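Local coordinates for protein heroin esterase (Rhodococcus sp., PDB 1LZL) that probably hydrolyses acetyl esters such as heroin, acting as an esterase of the alpha/beta hydrolase fold, at residues E117-P122 and V130-A135; G88-G93 and I188-D193; T124-P129 and I236-S241; A24-A29 and W218-G223. One frame throughout, in Å; residues are numbered along the deposited sequence.

Interaction 1 (E117-P122 and V130-A135); sequences EYRLAP and VNDCYA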
loop_
_atom_site.group_PDB
_atom_site.type_symbol
_atom_site.label_atom_id
_atom_site.label_comp_id
_atom_site.label_asym_id
_atom_site.label_seq_id
_atom_site.Cartn_x
_atom_site.Cartn_y
_atom_site.Cartn_z
ATOM N N GLU A 117 5.058 10.288 3.063
ATOM C CA GLU A 117 5.796 9.952 4.298
ATOM C C GLU A 117 4.866 10.043 5.493
ATOM O O GLU A 117 4.767 11.066 6.169
ATOM C CB GLU A 117 6.995 10.872 4.457
ATOM C CG GLU A 117 7.939 10.395 5.565
ATOM C CD GLU A 117 8.861 9.326 5.072
ATOM O OE1 GLU A 117 8.497 8.143 5.114
ATOM O OE2 GLU A 117 9.974 9.645 4.624
ATOM N N TYR A 118 4.090 8.977 5.743
ATOM C CA TYR A 118 3.226 8.987 6.921
ATOM C C TYR A 118 3.982 8.653 8.185
ATOM O O TYR A 118 5.055 8.007 8.147
ATOM C CB TYR A 118 2.041 8.049 6.710
ATOM C CG TYR A 118 2.371 6.585 6.480
ATOM C CD1 TYR A 118 2.479 5.724 7.569
ATOM C CD2 TYR A 118 2.565 6.094 5.207
ATOM C CE1 TYR A 118 2.791 4.381 7.316
ATOM C CE2 TYR A 118 2.863 4.755 4.936
ATOM C CZ TYR A 118 2.971 3.923 6.019
ATOM O OH TYR A 118 3.244 2.578 5.828
ATOM N N ARG A 119 3.424 9.082 9.310
ATOM C CA ARG A 119 4.079 8.723 10.573
ATOM C C ARG A 119 3.873 7.257 10.943
ATOM O O ARG A 119 2.792 6.704 10.736
ATOM C CB ARG A 119 3.454 9.569 11.686
ATOM C CG ARG A 119 3.883 11.034 11.638
ATOM C CD ARG A 119 3.094 11.860 12.661
ATOM N NE ARG A 119 1.680 11.835 12.223
ATOM C CZ ARG A 119 0.681 12.296 12.958
ATOM N NH1 ARG A 119 0.928 12.814 14.178
ATOM N NH2 ARG A 119 -0.585 12.233 12.517
ATOM N N LEU A 120 4.871 6.620 11.507
ATOM C CA LEU A 120 4.820 5.202 11.857
ATOM C C LEU A 120 4.305 4.978 13.278
ATOM O O LEU A 120 4.574 5.759 14.223
ATOM C CB LEU A 120 6.213 4.534 11.791
ATOM C CG LEU A 120 6.891 4.572 10.421
ATOM C CD1 LEU A 120 8.254 3.899 10.604
ATOM C CD2 LEU A 120 6.071 3.868 9.370
ATOM N N ALA A 121 3.605 3.859 13.417
ATOM C CA ALA A 121 3.285 3.307 14.740
ATOM C C ALA A 121 4.447 2.498 15.277
ATOM O O ALA A 121 5.299 2.077 14.519
ATOM C CB ALA A 121 2.038 2.441 14.600
ATOM N N PRO A 122 4.523 2.222 16.573
ATOM C CA PRO A 122 3.563 2.649 17.592
ATOM C C PRO A 122 3.733 4.102 18.054
ATOM O O PRO A 122 2.865 4.539 18.852
ATOM C CB PRO A 122 3.869 1.678 18.752
ATOM C CG PRO A 122 5.354 1.488 18.615
ATOM C CD PRO A 122 5.633 1.418 17.125
ATOM N N VAL A 130 -3.428 7.239 9.038
ATOM C CA VAL A 130 -4.369 7.425 7.933
ATOM C C VAL A 130 -4.664 8.918 7.794
ATOM O O VAL A 130 -4.856 9.402 6.673
ATOM C CB VAL A 130 -5.661 6.598 8.122
ATOM C CG1 VAL A 130 -6.581 7.213 9.140
ATOM C CG2 VAL A 130 -6.358 6.404 6.769
ATOM N N ASN A 131 -4.653 9.682 8.904
ATOM C CA ASN A 131 -4.865 11.129 8.804
ATOM C C ASN A 131 -3.753 11.765 7.963
ATOM O O ASN A 131 -4.038 12.704 7.180
ATOM C CB ASN A 131 -4.978 11.798 10.185
ATOM C CG ASN A 131 -6.331 11.477 10.852
ATOM O OD1 ASN A 131 -7.242 10.983 10.159
ATOM N ND2 ASN A 131 -6.439 11.774 12.141
ATOM N N ASP A 132 -2.516 11.303 8.071
ATOM C CA ASP A 132 -1.437 11.868 7.257
ATOM C C ASP A 132 -1.682 11.597 5.781
ATOM O O ASP A 132 -1.421 12.437 4.915
ATOM C CB ASP A 132 -0.078 11.250 7.641
ATOM C CG ASP A 132 0.343 11.660 9.049
ATOM O OD1 ASP A 132 -0.189 12.651 9.600
ATOM O OD2 ASP A 132 1.268 10.971 9.583
ATOM N N CYS A 133 -2.201 10.387 5.477
ATOM C CA CYS A 133 -2.441 10.054 4.055
ATOM C C CYS A 133 -3.596 10.910 3.512
ATOM O O CYS A 133 -3.546 11.372 2.365
ATOM C CB CYS A 133 -2.758 8.558 3.954
ATOM S SG CYS A 133 -1.304 7.507 4.345
ATOM N N TYR A 134 -4.615 11.086 4.363
ATOM C CA TYR A 134 -5.758 11.904 3.874
ATOM C C TYR A 134 -5.337 13.368 3.760
ATOM O O TYR A 134 -5.755 14.044 2.819
ATOM C CB TYR A 134 -6.975 11.680 4.764
ATOM C CG TYR A 134 -8.220 12.404 4.322
ATOM C CD1 TYR A 134 -8.781 12.081 3.095
ATOM C CD2 TYR A 134 -8.802 13.371 5.111
ATOM C CE1 TYR A 134 -9.912 12.723 2.656
ATOM C CE2 TYR A 134 -9.966 14.023 4.665
ATOM C CZ TYR A 134 -10.494 13.676 3.453
ATOM O OH TYR A 134 -11.638 14.306 2.950
ATOM N N ALA A 135 -4.485 13.798 4.689
ATOM C CA ALA A 135 -3.985 15.172 4.586
ATOM C C ALA A 135 -3.227 15.382 3.293
ATOM O O ALA A 135 -3.359 16.440 2.655
ATOM C CB ALA A 135 -3.114 15.468 5.795
#

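Interaction 2 (G88-G93 and I188-D193); sequences GGFAIG and IPELDD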
loop_
_atom_site.group_PDB
_atom_site.type_symbol
_atom_site.label_atom_id
_atom_site.label_comp_id
_atom_site.label_asym_id
_atom_site.label_seq_id
_atom_site.Cartn_x
_atom_site.Cartn_y
_atom_site.Cartn_z
ATOM N N GLY A 88 4.938 -2.033 5.274
ATOM C CA GLY A 88 5.803 -2.162 6.465
ATOM C C GLY A 88 4.994 -2.400 7.716
ATOM O O GLY A 88 5.422 -2.121 8.863
ATOM N N GLY A 89 3.804 -2.989 7.604
ATOM C CA GLY A 89 3.058 -3.381 8.770
ATOM C C GLY A 89 2.663 -2.260 9.713
ATOM O O GLY A 89 2.351 -2.527 10.880
ATOM N N PHE A 90 2.594 -1.030 9.222
ATOM C CA PHE A 90 2.226 0.188 9.985
ATOM C C PHE A 90 3.389 0.659 10.850
ATOM O O PHE A 90 3.316 1.799 11.368
ATOM C CB PHE A 90 0.975 0.042 10.864
ATOM C CG PHE A 90 -0.273 -0.405 10.121
ATOM C CD1 PHE A 90 -0.879 0.396 9.162
ATOM C CD2 PHE A 90 -0.858 -1.636 10.361
ATOM C CE1 PHE A 90 -2.020 -0.036 8.486
ATOM C CE2 PHE A 90 -2.007 -2.077 9.714
ATOM C CZ PHE A 90 -2.602 -1.268 8.750
ATOM N N ALA A 91 4.439 -0.131 11.035
ATOM C CA ALA A 91 5.475 0.220 12.029
ATOM C C ALA A 91 6.864 0.339 11.472
ATOM O O ALA A 91 7.779 0.788 12.214
ATOM C CB ALA A 91 5.426 -0.809 13.182
ATOM N N ILE A 92 7.070 -0.087 10.214
ATOM C CA ILE A 92 8.411 0.033 9.621
ATOM C C ILE A 92 8.326 0.617 8.212
ATOM O O ILE A 92 7.187 0.701 7.678
ATOM C CB ILE A 92 9.178 -1.326 9.560
ATOM C CG1 ILE A 92 8.712 -2.297 8.493
ATOM C CG2 ILE A 92 9.165 -1.951 10.954
ATOM C CD1 ILE A 92 9.424 -3.655 8.606
ATOM N N GLY A 93 9.446 1.020 7.639
ATOM C CA GLY A 93 9.464 1.499 6.250
ATOM C C GLY A 93 9.463 3.007 6.180
ATOM O O GLY A 93 9.086 3.738 7.109
ATOM N N ILE A 188 -1.444 -6.522 -2.186
ATOM C CA ILE A 188 -1.320 -7.359 -0.974
ATOM C C ILE A 188 -1.773 -6.587 0.277
ATOM O O ILE A 188 -1.092 -6.486 1.278
ATOM C CB ILE A 188 0.074 -7.972 -0.841
ATOM C CG1 ILE A 188 1.272 -6.991 -0.744
ATOM C CG2 ILE A 188 0.290 -8.950 -1.980
ATOM C CD1 ILE A 188 2.653 -7.636 -0.602
ATOM N N PRO A 189 -2.987 -5.990 0.240
ATOM C CA PRO A 189 -3.340 -5.075 1.329
ATOM C C PRO A 189 -3.572 -5.724 2.682
ATOM O O PRO A 189 -4.075 -6.863 2.736
ATOM C CB PRO A 189 -4.686 -4.467 0.826
ATOM C CG PRO A 189 -5.262 -5.537 -0.065
ATOM C CD PRO A 189 -4.049 -6.102 -0.793
ATOM N N GLU A 190 -3.290 -5.018 3.777
ATOM C CA GLU A 190 -3.521 -5.391 5.168
ATOM C C GLU A 190 -4.767 -4.644 5.624
ATOM O O GLU A 190 -4.723 -3.426 5.864
ATOM C CB GLU A 190 -2.292 -5.026 5.991
ATOM C CG GLU A 190 -2.398 -5.386 7.468
ATOM C CD GLU A 190 -1.139 -5.057 8.242
ATOM O OE1 GLU A 190 -0.189 -4.482 7.696
ATOM O OE2 GLU A 190 -1.151 -5.408 9.451
ATOM N N LEU A 191 -5.897 -5.382 5.720
ATOM C CA LEU A 191 -7.230 -4.749 5.784
ATOM C C LEU A 191 -8.048 -5.079 7.032
ATOM O O LEU A 191 -8.967 -4.361 7.378
ATOM C CB LEU A 191 -8.062 -5.171 4.566
ATOM C CG LEU A 191 -7.543 -4.734 3.190
ATOM C CD1 LEU A 191 -8.237 -5.535 2.093
ATOM C CD2 LEU A 191 -7.717 -3.239 2.999
ATOM N N ASP A 192 -7.727 -6.218 7.679
ATOM C CA ASP A 192 -8.642 -6.733 8.717
ATOM C C ASP A 192 -7.889 -7.113 9.975
ATOM O O ASP A 192 -7.037 -8.001 9.906
ATOM C CB ASP A 192 -9.341 -7.972 8.109
ATOM C CG ASP A 192 -10.538 -8.440 8.919
ATOM O OD1 ASP A 192 -10.597 -8.024 10.108
ATOM O OD2 ASP A 192 -11.386 -9.203 8.422
ATOM N N ASP A 193 -8.167 -6.445 11.095
ATOM C CA ASP A 193 -7.416 -6.706 12.327
ATOM C C ASP A 193 -7.873 -7.997 12.990
ATOM O O ASP A 193 -7.212 -8.412 13.941
ATOM C CB ASP A 193 -7.595 -5.548 13.318
ATOM C CG ASP A 193 -9.058 -5.373 13.661
ATOM O OD1 ASP A 193 -9.894 -5.103 12.785
ATOM O OD2 ASP A 193 -9.354 -5.538 14.866
#

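Interaction 3 (T124-P129 and I236-S241); sequences TTFPGP and IYAAPS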
loop_
_atom_site.group_PDB
_atom_site.type_symbol
_atom_site.label_atom_id
_atom_site.label_comp_id
_atom_site.label_asym_id
_atom_site.label_seq_id
_atom_site.Cartn_x
_atom_site.Cartn_y
_atom_site.Cartn_z
ATOM N N THR A 124 3.176 6.831 16.602
ATOM C CA THR A 124 1.937 7.515 16.242
ATOM C C THR A 124 0.893 6.450 15.935
ATOM O O THR A 124 0.999 5.735 14.940
ATOM C CB THR A 124 2.109 8.380 15.006
ATOM O OG1 THR A 124 3.128 9.354 15.228
ATOM C CG2 THR A 124 0.826 9.162 14.706
ATOM N N THR A 125 -0.097 6.279 16.805
ATOM C CA THR A 125 -1.096 5.254 16.570
ATOM C C THR A 125 -2.241 5.799 15.733
ATOM O O THR A 125 -2.368 7.011 15.540
ATOM C CB THR A 125 -1.662 4.706 17.893
ATOM O OG1 THR A 125 -2.063 5.828 18.688
ATOM C CG2 THR A 125 -0.566 3.945 18.638
ATOM N N PHE A 126 -3.052 4.864 15.232
ATOM C CA PHE A 126 -4.291 5.287 14.574
ATOM C C PHE A 126 -5.027 6.288 15.442
ATOM O O PHE A 126 -5.058 6.049 16.677
ATOM C CB PHE A 126 -5.148 4.005 14.327
ATOM C CG PHE A 126 -6.447 4.423 13.608
ATOM C CD1 PHE A 126 -6.415 4.490 12.216
ATOM C CD2 PHE A 126 -7.619 4.717 14.292
ATOM C CE1 PHE A 126 -7.582 4.953 11.563
ATOM C CE2 PHE A 126 -8.759 5.198 13.666
ATOM C CZ PHE A 126 -8.732 5.281 12.263
ATOM N N PRO A 127 -5.610 7.360 14.930
ATOM C CA PRO A 127 -5.801 7.653 13.509
ATOM C C PRO A 127 -4.668 8.356 12.782
ATOM O O PRO A 127 -4.815 8.691 11.595
ATOM C CB PRO A 127 -7.004 8.628 13.570
ATOM C CG PRO A 127 -6.763 9.374 14.848
ATOM C CD PRO A 127 -6.230 8.364 15.823
ATOM N N GLY A 128 -3.547 8.604 13.444
ATOM C CA GLY A 128 -2.532 9.476 12.832
ATOM C C GLY A 128 -2.083 9.111 11.442
ATOM O O GLY A 128 -2.018 9.940 10.551
ATOM N N PRO A 129 -1.669 7.851 11.255
ATOM C CA PRO A 129 -1.144 7.494 9.924
ATOM C C PRO A 129 -2.169 7.662 8.819
ATOM O O PRO A 129 -1.790 8.140 7.723
ATOM C CB PRO A 129 -0.702 6.020 10.091
ATOM C CG PRO A 129 -0.318 5.979 11.557
ATOM C CD PRO A 129 -1.484 6.761 12.213
ATOM N N ILE A 236 -13.558 1.900 10.727
ATOM C CA ILE A 236 -13.467 1.347 9.365
ATOM C C ILE A 236 -12.291 1.984 8.623
ATOM O O ILE A 236 -11.865 1.368 7.628
ATOM C CB ILE A 236 -14.759 1.567 8.565
ATOM C CG1 ILE A 236 -15.027 3.059 8.263
ATOM C CG2 ILE A 236 -15.907 0.857 9.255
ATOM C CD1 ILE A 236 -16.168 3.257 7.289
ATOM N N TYR A 237 -11.784 3.135 9.054
ATOM C CA TYR A 237 -10.631 3.693 8.361
ATOM C C TYR A 237 -9.325 3.021 8.819
ATOM O O TYR A 237 -8.323 3.140 8.090
ATOM C CB TYR A 237 -10.563 5.203 8.562
ATOM C CG TYR A 237 -11.893 5.873 8.268
ATOM C CD1 TYR A 237 -12.490 5.784 7.034
ATOM C CD2 TYR A 237 -12.567 6.605 9.229
ATOM C CE1 TYR A 237 -13.692 6.378 6.736
ATOM C CE2 TYR A 237 -13.783 7.211 8.965
ATOM C CZ TYR A 237 -14.344 7.116 7.710
ATOM O OH TYR A 237 -15.573 7.703 7.462
ATOM N N ALA A 238 -9.326 2.372 9.974
ATOM C CA ALA A 238 -8.215 1.589 10.474
ATOM C C ALA A 238 -8.224 0.212 9.814
ATOM O O ALA A 238 -7.174 -0.275 9.387
ATOM C CB ALA A 238 -8.268 1.439 11.998
ATOM N N ALA A 239 -9.405 -0.427 9.789
ATOM C CA ALA A 239 -9.542 -1.797 9.290
ATOM C C ALA A 239 -10.682 -1.816 8.277
ATOM O O ALA A 239 -11.851 -2.074 8.677
ATOM C CB ALA A 239 -9.823 -2.782 10.438
ATOM N N PRO A 240 -10.415 -1.461 7.037
ATOM C CA PRO A 240 -11.459 -1.350 6.013
ATOM C C PRO A 240 -12.317 -2.596 5.879
ATOM O O PRO A 240 -13.489 -2.459 5.475
ATOM C CB PRO A 240 -10.636 -1.072 4.744
ATOM C CG PRO A 240 -9.459 -0.269 5.279
ATOM C CD PRO A 240 -9.088 -0.972 6.552
ATOM N N SER A 241 -11.818 -3.793 6.195
ATOM C CA SER A 241 -12.692 -4.966 6.105
ATOM C C SER A 241 -13.912 -4.838 7.022
ATOM O O SER A 241 -14.910 -5.527 6.755
ATOM C CB SER A 241 -11.896 -6.212 6.500
ATOM O OG SER A 241 -10.802 -6.428 5.604
#

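Interaction 4 (A24-A29 and W218-G223); sequences ADLPNA and WKYYLG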
loop_
_atom_site.group_PDB
_atom_site.type_symbol
_atom_site.label_atom_id
_atom_site.label_comp_id
_atom_site.label_asym_id
_atom_site.label_seq_id
_atom_site.Cartn_x
_atom_site.Cartn_y
_atom_site.Cartn_z
ATOM N N ALA A 24 8.662 -8.487 16.711
ATOM C CA ALA A 24 8.747 -8.490 18.173
ATOM C C ALA A 24 9.879 -7.582 18.631
ATOM O O ALA A 24 9.855 -7.010 19.726
ATOM C CB ALA A 24 8.877 -9.927 18.647
ATOM N N ASP A 25 10.887 -7.433 17.784
ATOM C CA ASP A 25 12.044 -6.590 18.091
ATOM C C ASP A 25 11.995 -5.497 17.022
ATOM O O ASP A 25 12.602 -5.621 15.959
ATOM C CB ASP A 25 13.398 -7.275 18.041
ATOM C CG ASP A 25 14.550 -6.345 18.347
ATOM O OD1 ASP A 25 14.328 -5.184 18.691
ATOM O OD2 ASP A 25 15.729 -6.800 18.303
ATOM N N LEU A 26 11.237 -4.461 17.345
ATOM C CA LEU A 26 11.037 -3.429 16.327
ATOM C C LEU A 26 12.310 -2.717 15.923
ATOM O O LEU A 26 12.466 -2.513 14.714
ATOM C CB LEU A 26 9.999 -2.447 16.859
ATOM C CG LEU A 26 9.213 -1.705 15.815
ATOM C CD1 LEU A 26 8.719 -2.610 14.684
ATOM C CD2 LEU A 26 8.053 -0.976 16.494
ATOM N N PRO A 27 13.231 -2.338 16.797
ATOM C CA PRO A 27 14.432 -1.651 16.287
ATOM C C PRO A 27 15.204 -2.483 15.271
ATOM O O PRO A 27 15.740 -2.070 14.242
ATOM C CB PRO A 27 15.290 -1.492 17.537
ATOM C CG PRO A 27 14.346 -1.534 18.684
ATOM C CD PRO A 27 13.256 -2.474 18.272
ATOM N N ASN A 28 15.277 -3.786 15.586
ATOM C CA ASN A 28 16.024 -4.634 14.656
ATOM C C ASN A 28 15.255 -4.873 13.359
ATOM O O ASN A 28 15.850 -4.912 12.285
ATOM C CB ASN A 28 16.378 -5.958 15.332
ATOM C CG ASN A 28 17.330 -6.704 14.406
ATOM O OD1 ASN A 28 18.500 -6.329 14.253
ATOM N ND2 ASN A 28 16.750 -7.742 13.814
ATOM N N ALA A 29 13.937 -5.017 13.463
ATOM C CA ALA A 29 13.069 -5.124 12.292
ATOM C C ALA A 29 13.250 -3.922 11.361
ATOM O O ALA A 29 13.370 -4.067 10.150
ATOM C CB ALA A 29 11.610 -5.233 12.692
ATOM N N TRP A 218 -1.045 -5.076 14.084
ATOM C CA TRP A 218 -2.263 -4.355 14.466
ATOM C C TRP A 218 -2.187 -3.786 15.872
ATOM O O TRP A 218 -2.752 -2.746 16.166
ATOM C CB TRP A 218 -3.474 -5.279 14.312
ATOM C CG TRP A 218 -3.829 -5.454 12.841
ATOM C CD1 TRP A 218 -3.552 -6.549 12.030
ATOM C CD2 TRP A 218 -4.526 -4.501 12.046
ATOM N NE1 TRP A 218 -4.052 -6.322 10.745
ATOM C CE2 TRP A 218 -4.642 -5.066 10.751
ATOM C CE3 TRP A 218 -5.050 -3.223 12.271
ATOM C CZ2 TRP A 218 -5.269 -4.405 9.707
ATOM C CZ3 TRP A 218 -5.692 -2.547 11.227
ATOM C CH2 TRP A 218 -5.800 -3.144 9.950
ATOM N N LYS A 219 -1.504 -4.497 16.776
ATOM C CA LYS A 219 -1.326 -3.968 18.144
ATOM C C LYS A 219 -0.517 -2.681 18.122
ATOM O O LYS A 219 -0.897 -1.703 18.776
ATOM C CB LYS A 219 -0.687 -5.048 19.019
ATOM C CG LYS A 219 -0.488 -4.655 20.484
ATOM C CD LYS A 219 -1.834 -4.162 21.005
ATOM C CE LYS A 219 -1.880 -3.836 22.488
ATOM N NZ LYS A 219 -3.288 -3.630 22.906
ATOM N N TYR A 220 0.590 -2.614 17.390
ATOM C CA TYR A 220 1.352 -1.370 17.277
ATOM C C TYR A 220 0.487 -0.248 16.717
ATOM O O TYR A 220 0.554 0.881 17.226
ATOM C CB TYR A 220 2.549 -1.561 16.344
ATOM C CG TYR A 220 3.621 -2.463 16.901
ATOM C CD1 TYR A 220 3.886 -2.503 18.266
ATOM C CD2 TYR A 220 4.369 -3.236 16.047
ATOM C CE1 TYR A 220 4.904 -3.362 18.705
ATOM C CE2 TYR A 220 5.381 -4.097 16.472
ATOM C CZ TYR A 220 5.629 -4.131 17.819
ATOM O OH TYR A 220 6.619 -4.975 18.273
ATOM N N TYR A 221 -0.283 -0.552 15.673
ATOM C CA TYR A 221 -1.054 0.510 14.997
ATOM C C TYR A 221 -2.226 1.033 15.817
ATOM O O TYR A 221 -2.474 2.238 15.897
ATOM C CB TYR A 221 -1.595 -0.126 13.700
ATOM C CG TYR A 221 -2.315 0.806 12.748
ATOM C CD1 TYR A 221 -1.903 2.117 12.523
ATOM C CD2 TYR A 221 -3.407 0.330 12.042
ATOM C CE1 TYR A 221 -2.599 2.923 11.627
ATOM C CE2 TYR A 221 -4.110 1.110 11.138
ATOM C CZ TYR A 221 -3.678 2.427 10.946
ATOM O OH TYR A 221 -4.349 3.245 10.034
ATOM N N LEU A 222 -2.994 0.126 16.431
ATOM C CA LEU A 222 -4.215 0.553 17.112
ATOM C C LEU A 222 -3.953 0.971 18.565
ATOM O O LEU A 222 -4.798 1.719 19.101
ATOM C CB LEU A 222 -5.235 -0.586 17.047
ATOM C CG LEU A 222 -5.595 -0.942 15.561
ATOM C CD1 LEU A 222 -6.658 -2.023 15.537
ATOM C CD2 LEU A 222 -6.043 0.285 14.775
ATOM N N GLY A 223 -2.826 0.550 19.130
ATOM C CA GLY A 223 -2.439 1.092 20.436
ATOM C C GLY A 223 -2.787 0.230 21.650
ATOM O O GLY A 223 -3.454 -0.806 21.556
#

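Interaction 1 (E117-P122 and V130-A135)
Arg119 and Asp132 meet in a salt bridge that forms the tight half of this contact. Asp132 OD2 is gripped twice. Arg119 NE lies 2.8 Å from Asp132 OD2 and uses the syn lone pair with an almost straight bond of 170°, while the backbone N of Arg119, 2.9 Å from Asp132 OD2, takes the anti lone pair. With CG beside the backbone N and a bend at chi3 (-65°), NE turns to the same oxygen that the backbone N reaches. Aspartate suits the place because its short chain keeps the carboxylate close to the helix, where one oxygen can meet both donors. The carboxylate as a whole is turned 39° from the guanidinium plane, and the bond from Arg119 NH2 to Asp132 OD1 is weak; NH2 has a second acid partner in Asp62. Arg119 is partly exposed, whereas Asp132, Tyr118 and Cys133 are buried.

Inward the contact becomes apolar and less close. Tyr118 CB rests 4.1 Å from Cys133 SG, whose sulfur lies obliquely to the tyrosine ring. The Tyr118 hydroxyl reaches His86 O, and the two rings stack. Small Cys133 fits where the helix passes close to the loop. The arrangement fixes the loop after strand 112-116 against helix 128-142, part of a beta-alpha-beta crossover to strand 153-159 in the alpha/beta hydrolase fold.

Interaction 2 (G88-G93 and I188-D193)
The Phe90 ring and the Glu190 carboxylate, with planes 40° apart, meet obliquely and from opposite directions. Corner atom Phe90 CE2 makes the closest approach, 3.4 Å from Glu190 CD. The other side of the phenylalanine ring is taken by Tyr221, which stacks on it, and Trp218 meets it with planes at about 60°. Phenylalanine suits this buried place because a flat apolar ring can fit between aromatic neighbours and an acid group without needing a polar partner.

Glu190 reaches across as a fully extended chain, CG anti to the backbone N (chi1 -179°) and the next torsion also extended, which carries its carboxylate away from its own loop. Its OE1 comes to rest 3.6 Å from Gly89 CA. Ser217 OG lies within hydrogen-bonding distance of both Glu190 OE2 and Gly89 O, and so bridges the two loops. Glu190 is also backbone-bonded to Ser160, the probable nucleophile.

The glycine loop has its own bracing, since Gly88 O accepts from both Ile92 N and Ala91 N. Gly88 and Gly89, with positive phi, belong to a His-Gly-Gly-Gly sequence beginning at His86, which in hormone-sensitive-lipase relatives supplies the oxyanion hole, probably also here. The loops follow strands 79-85 and 183-187, on either side of strand 153-159 in the sheet; helix 211-222 packs on Phe90 and Glu190, and the start of helix 161-176 lies against both.

Interaction 3 (T124-P129 and I236-S241)
Ala238 sets its methyl squarely over one face of the Phe126 ring: Ala238 CB stands 3.6 Å from the ring centroid and 13° off the normal, a CH-pi contact. The backbone follows the methyl in, with Ala238 N 3.5 Å from Phe126 CE1. At the far end of the ring, Phe126 CZ touches Tyr237 CB at 4.1 Å. Alanine suits the spot because its single methyl allows the main chain itself to come up to the aromatic face.

The opposite face is covered by Pro127 CB, 3.8 Å above the plane of the Phe126 ring. The ring is thus sandwiched between its own neighbour and the partner loop. A chi1 near 180° swings it away from its own N, toward Ala238. Farther out, Phe126 N bonds to Tyr221 O, and Tyr237 is held by Asp175 at its hydroxyl and by a cation-pi contact with Lys172.

The peptide before Pro127 is cis, and Gly128 N bonds to Thr125 O at 2.9 Å. Residues 125-128 thus form a type VIa turn, an aromatic-proline cis turn that presents Phe126 to Ala238 and joins the start of helix 128-142 to the loop after helix 211-222.

Interaction 4 (A24-A29 and W218-G223)
Leu26 and Tyr220 join the start of helix 26-41 to the end of helix 211-222, two elements that in hormone-sensitive-lipase relatives belong to the cap over the alpha/beta hydrolase core, and probably do so here. One is N-terminal; the other is inserted between core strands 183-187 and 252-257. Leu26 CD2 lies over a face of the Tyr220 ring in a CH-pi contact, 4.2 Å from its centroid and displaced toward the rim. The second methyl, Leu26 CD1, touches Tyr220 CE2 at 4.1 Å. Both methyls lie on the same side of the ring, CD2 over the face and CD1 beyond the rim near CE2. The two side chains slide past each other in opposite directions. Leucine suits a partly exposed interface of this kind because its forked end gives the aromatic two apolar groups at once, and Pro122 packs against it as well.

Asp25 stands at the N-cap position of the first helix, while the second ends at Gly223, whose backbone angles only a residue without CB tolerates well.

Tyrosine combines an apolar face with a polar tip. Its CG lies beside the backbone N (chi1 -69°), and from there the ring extends past Leu26 toward the chain just ahead of helix 26-41. At that tip the hydroxyl is hydrogen-bonded to Phe23 O, just before the segment, and passes Ala24 without bonding to it: Tyr220 OH lies 4.1 Å from Ala24 O and equally far from Ala24 CA.

The four contacts form a continuous patch: the centres of interactions 1 and 3 are about 9 Å apart, those of 2 and 3 about 10 Å, and those most distant, 1 with 4 and 3 with 4, about 15 Å. Along the chain, interaction 1 is nested within the loop closed by interaction 2, which lies within that of interaction 4; interaction 3 crosses all three. Interactions 1 and 3 share helix 128-142. Backbone bonds link the patch: Ala121 to Phe90, Ser241 to Leu191 and Phe126 to Tyr221. Segments 218-223 and 24-29 thus bring the probable cap onto loops of the core, of which 188-193 is bonded to the probable catalytic serine, Ser160.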